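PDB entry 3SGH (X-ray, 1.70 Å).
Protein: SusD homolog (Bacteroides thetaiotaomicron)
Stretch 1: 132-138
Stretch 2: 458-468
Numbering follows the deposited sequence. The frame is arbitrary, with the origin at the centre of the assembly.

Stretch 1, residues 132-138: ETEAPYD
Stretch 2 (458-468) RFTRSEYNNNK

Residues 132-138 form an irregular segment with no helix or strand, which packs against a short helix, 461-466, and the residues flanking it. The two stretches lie in one chain, and touching residues are at least 322 positions apart in sequence. Glu134 and Asn467 have the closest CA atoms across the stretches, 5.0 Å apart. The stretches run in roughly opposite directions, so Tyr137 comes near Phe459 and Glu463. Together they bury 368 Å².

In stretch 1, Thr133 has phi/psi -77/-37. Glu134 (-84/63) is the middle of a tight turn, closed by the bond from Ala135 N to Thr133 O at 2.8 Å. From Ala135 (-89/135) to Asp138 the backbone is extended. In stretch 2, Phe459 and Thr460 are extended as well. Thr460 caps the helix: with chi1 at 68° (p), its OG1 accepts from Glu463 N at 3.2 Å. The helix ends at Asn466, and Asn467 leaves helical geometry at -137/45.

Tyr137 points its CA-to-CB bond toward stretch 2. Chi1 of -80° (m) and chi2 of 52° carry its hydroxyl to Glu463, where Tyr137 OH donates to Glu463 OE1 at 2.5 Å, a very short bond. The CA-to-CB bond of Glu463 also points toward stretch 1. Its side chain is folded, with chi1 -73° (m), chi2 -76° (m) and chi3 -70°, and this bend places OE1 near the plane of the Tyr137 ring, at its edge.

Asn467 joins these groups. Its CB points sideways, but chi1 of -167° (t) and chi2 of 19° bring the amide closer to stretch 1. Asn467 ND2 donates to Ala135 O at 3.0 Å with a nearly straight angle of 173°. Asn467 ND2 also donates to Glu463 OE1 at 3.0 Å, at 170°. Both amide protons are thus used, and OE1 accepts from Tyr137 and Asn467 together. Asn467 ND2 lies 3.6 Å from Tyr137 CE1, at the ring edge. The amide oxygen, Asn467 OD1, is 3.2 Å from Glu134 CA.

Phe459 (chi1 -60°, m; chi2 -38°) offers a ring face to the edge of Tyr137. The centroids are 5.5 Å apart, the planes meet at 71°, and Tyr137 CE2 is 4.1 Å from Phe459 CE1. A water receives a bond from Thr460 N at 3.1 Å and donates to Tyr137 OH at 3.1 Å.

Thr133 and Glu134 meet Asn466. Thr133 (chi1 -66°, m) sets CG2 4.2 Å from Asn466 CB. Glu134 (m, t) runs its CG to 3.5 Å from Asn466 O. Another water donates to Thr133 O at 2.9 Å and to Glu463 OE2 at 2.6 Å, so both carboxylate oxygens of Glu463 are engaged.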

# COMPACT_ATOMS: atom_id res chain seq x y z
N GLU A 132 8.12 -12.27 24.90
CA GLU A 132 9.56 -12.00 25.05
C GLU A 132 9.97 -10.85 24.11
O GLU A 132 9.67 -10.89 22.91
CB GLU A 132 10.37 -13.27 24.79
CG GLU A 132 9.92 -14.50 25.61
CD GLU A 132 10.90 -15.70 25.50
OE1 GLU A 132 12.00 -15.54 24.93
OE2 GLU A 132 10.57 -16.81 25.98
N THR A 133 10.60 -9.81 24.65
CA THR A 133 10.99 -8.65 23.79
C THR A 133 12.21 -8.93 22.93
O THR A 133 12.28 -8.49 21.76
CB THR A 133 11.25 -7.36 24.60
OG1 THR A 133 10.02 -6.94 25.19
CG2 THR A 133 11.83 -6.24 23.69
N GLU A 134 13.17 -9.68 23.48
CA GLU A 134 14.45 -9.80 22.83
C GLU A 134 14.43 -10.87 21.76
O GLU A 134 15.15 -11.85 21.86
CB GLU A 134 15.57 -10.03 23.86
CG GLU A 134 15.70 -8.82 24.79
CD GLU A 134 16.85 -8.90 25.79
OE1 GLU A 134 17.63 -9.89 25.77
OE2 GLU A 134 16.95 -7.93 26.59
N ALA A 135 13.63 -10.70 20.72
CA ALA A 135 13.58 -11.69 19.65
C ALA A 135 14.62 -11.37 18.60
O ALA A 135 14.71 -10.23 18.14
CB ALA A 135 12.20 -11.74 18.98
N PRO A 136 15.36 -12.38 18.14
CA PRO A 136 16.19 -12.19 16.96
C PRO A 136 15.42 -11.82 15.71
O PRO A 136 14.21 -12.16 15.54
CB PRO A 136 16.87 -13.56 16.78
CG PRO A 136 16.91 -14.12 18.14
CD PRO A 136 15.59 -13.70 18.75
N TYR A 137 16.10 -11.08 14.84
CA TYR A 137 15.51 -10.65 13.57
C TYR A 137 15.68 -11.75 12.53
O TYR A 137 16.70 -12.41 12.50
CB TYR A 137 16.16 -9.35 13.05
CG TYR A 137 15.64 -8.08 13.72
CD1 TYR A 137 15.60 -7.94 15.12
CD2 TYR A 137 15.17 -7.00 12.96
CE1 TYR A 137 15.12 -6.77 15.72
CE2 TYR A 137 14.70 -5.84 13.56
CZ TYR A 137 14.69 -5.74 14.96
OH TYR A 137 14.22 -4.60 15.58
N ASP A 138 14.67 -11.94 11.68
CA ASP A 138 14.83 -12.71 10.43
C ASP A 138 15.42 -11.76 9.35
O ASP A 138 15.03 -10.58 9.26
CB ASP A 138 13.49 -13.18 9.88
CG ASP A 138 12.81 -14.25 10.75
OD1 ASP A 138 13.47 -14.85 11.60
OD2 ASP A 138 11.59 -14.46 10.56
N ARG A 458 13.72 3.13 8.97
CA ARG A 458 14.79 2.61 9.79
C ARG A 458 14.23 1.81 10.95
O ARG A 458 13.03 1.92 11.29
CB ARG A 458 15.65 3.77 10.32
CG ARG A 458 16.45 4.48 9.25
CD ARG A 458 17.27 5.65 9.81
NE ARG A 458 16.35 6.76 10.16
CZ ARG A 458 15.94 7.05 11.39
NH1 ARG A 458 16.36 6.35 12.44
NH2 ARG A 458 15.07 8.03 11.59
N PHE A 459 15.11 1.01 11.55
CA PHE A 459 14.84 0.28 12.79
C PHE A 459 14.53 1.32 13.90
O PHE A 459 15.00 2.48 13.86
CB PHE A 459 16.04 -0.61 13.15
CG PHE A 459 16.39 -1.66 12.09
CD1 PHE A 459 15.41 -2.32 11.40
CD2 PHE A 459 17.71 -1.99 11.87
CE1 PHE A 459 15.73 -3.33 10.49
CE2 PHE A 459 18.06 -2.98 10.98
CZ PHE A 459 17.09 -3.65 10.29
N THR A 460 13.74 0.92 14.89
CA THR A 460 13.25 1.86 15.89
C THR A 460 14.16 2.07 17.09
O THR A 460 14.97 1.19 17.46
CB THR A 460 11.90 1.39 16.45
OG1 THR A 460 12.13 0.19 17.21
CG2 THR A 460 10.87 1.18 15.30
N ARG A 461 14.00 3.22 17.74
CA ARG A 461 14.77 3.52 18.93
C ARG A 461 14.46 2.50 20.01
O ARG A 461 15.37 2.09 20.75
CB ARG A 461 14.57 4.95 19.47
CG ARG A 461 15.38 5.18 20.81
CD ARG A 461 15.56 6.63 21.28
NE ARG A 461 16.49 7.31 20.39
CZ ARG A 461 17.68 7.82 20.72
NH1 ARG A 461 18.17 7.81 21.98
NH2 ARG A 461 18.38 8.38 19.74
N SER A 462 13.19 2.07 20.12
CA SER A 462 12.84 1.13 21.20
C SER A 462 13.56 -0.21 21.02
O SER A 462 13.92 -0.89 21.99
CB SER A 462 11.30 0.97 21.31
OG SER A 462 10.81 0.17 20.24
N GLU A 463 13.83 -0.58 19.78
CA GLU A 463 14.58 -1.81 19.51
C GLU A 463 16.08 -1.66 19.82
O GLU A 463 16.72 -2.59 20.37
CB GLU A 463 14.33 -2.27 18.09
CG GLU A 463 12.92 -2.86 17.94
CD GLU A 463 12.84 -4.25 18.53
OE1 GLU A 463 13.44 -5.16 17.94
OE2 GLU A 463 12.21 -4.44 19.60
N TYR A 464 16.67 -0.53 19.45
CA TYR A 464 18.05 -0.27 19.84
C TYR A 464 18.22 -0.25 21.38
O TYR A 464 19.26 -0.63 21.91
CB TYR A 464 18.57 1.02 19.22
CG TYR A 464 18.98 0.90 17.76
CD1 TYR A 464 20.23 0.36 17.42
CD2 TYR A 464 18.15 1.34 16.75
CE1 TYR A 464 20.61 0.26 16.09
CE2 TYR A 464 18.53 1.27 15.42
CZ TYR A 464 19.77 0.73 15.09
OH TYR A 464 20.18 0.64 13.78
N ASN A 465 17.19 0.19 22.08
CA ASN A 465 17.26 0.36 23.52
C ASN A 465 17.01 -0.95 24.27
O ASN A 465 17.76 -1.25 25.18
CB ASN A 465 16.23 1.45 23.95
CG ASN A 465 16.76 2.86 23.78
OD1 ASN A 465 17.96 3.07 23.60
ND2 ASN A 465 15.87 3.83 23.90
N ASN A 466 16.01 -1.72 23.84
CA ASN A 466 15.56 -2.94 24.53
C ASN A 466 15.86 -4.26 23.86
O ASN A 466 15.66 -5.33 24.47
CB ASN A 466 14.07 -2.85 24.79
CG ASN A 466 13.71 -1.61 25.57
OD1 ASN A 466 14.08 -1.48 26.74
ND2 ASN A 466 13.03 -0.69 24.93
N ASN A 467 16.31 -4.22 22.61
CA ASN A 467 16.64 -5.43 21.88
C ASN A 467 17.95 -5.18 21.11
O ASN A 467 18.09 -5.55 19.94
CB ASN A 467 15.49 -5.78 20.95
CG ASN A 467 15.59 -7.19 20.36
OD1 ASN A 467 16.30 -8.06 20.87
ND2 ASN A 467 14.85 -7.42 19.27
N LYS A 468 18.91 -4.59 21.82
CA LYS A 468 20.11 -4.04 21.22
C LYS A 468 20.98 -5.01 20.39
O LYS A 468 21.34 -4.70 19.26
CB LYS A 468 20.99 -3.43 22.30
CG LYS A 468 22.19 -2.62 21.75
CD LYS A 468 23.01 -2.09 22.95
CE LYS A 468 24.33 -1.55 22.50
NZ LYS A 468 24.11 -0.42 21.55
O HOH W 1 10.96 -6.69 19.95
O HOH W 2 14.52 -6.08 26.79
O HOH W 3 12.98 -2.08 14.32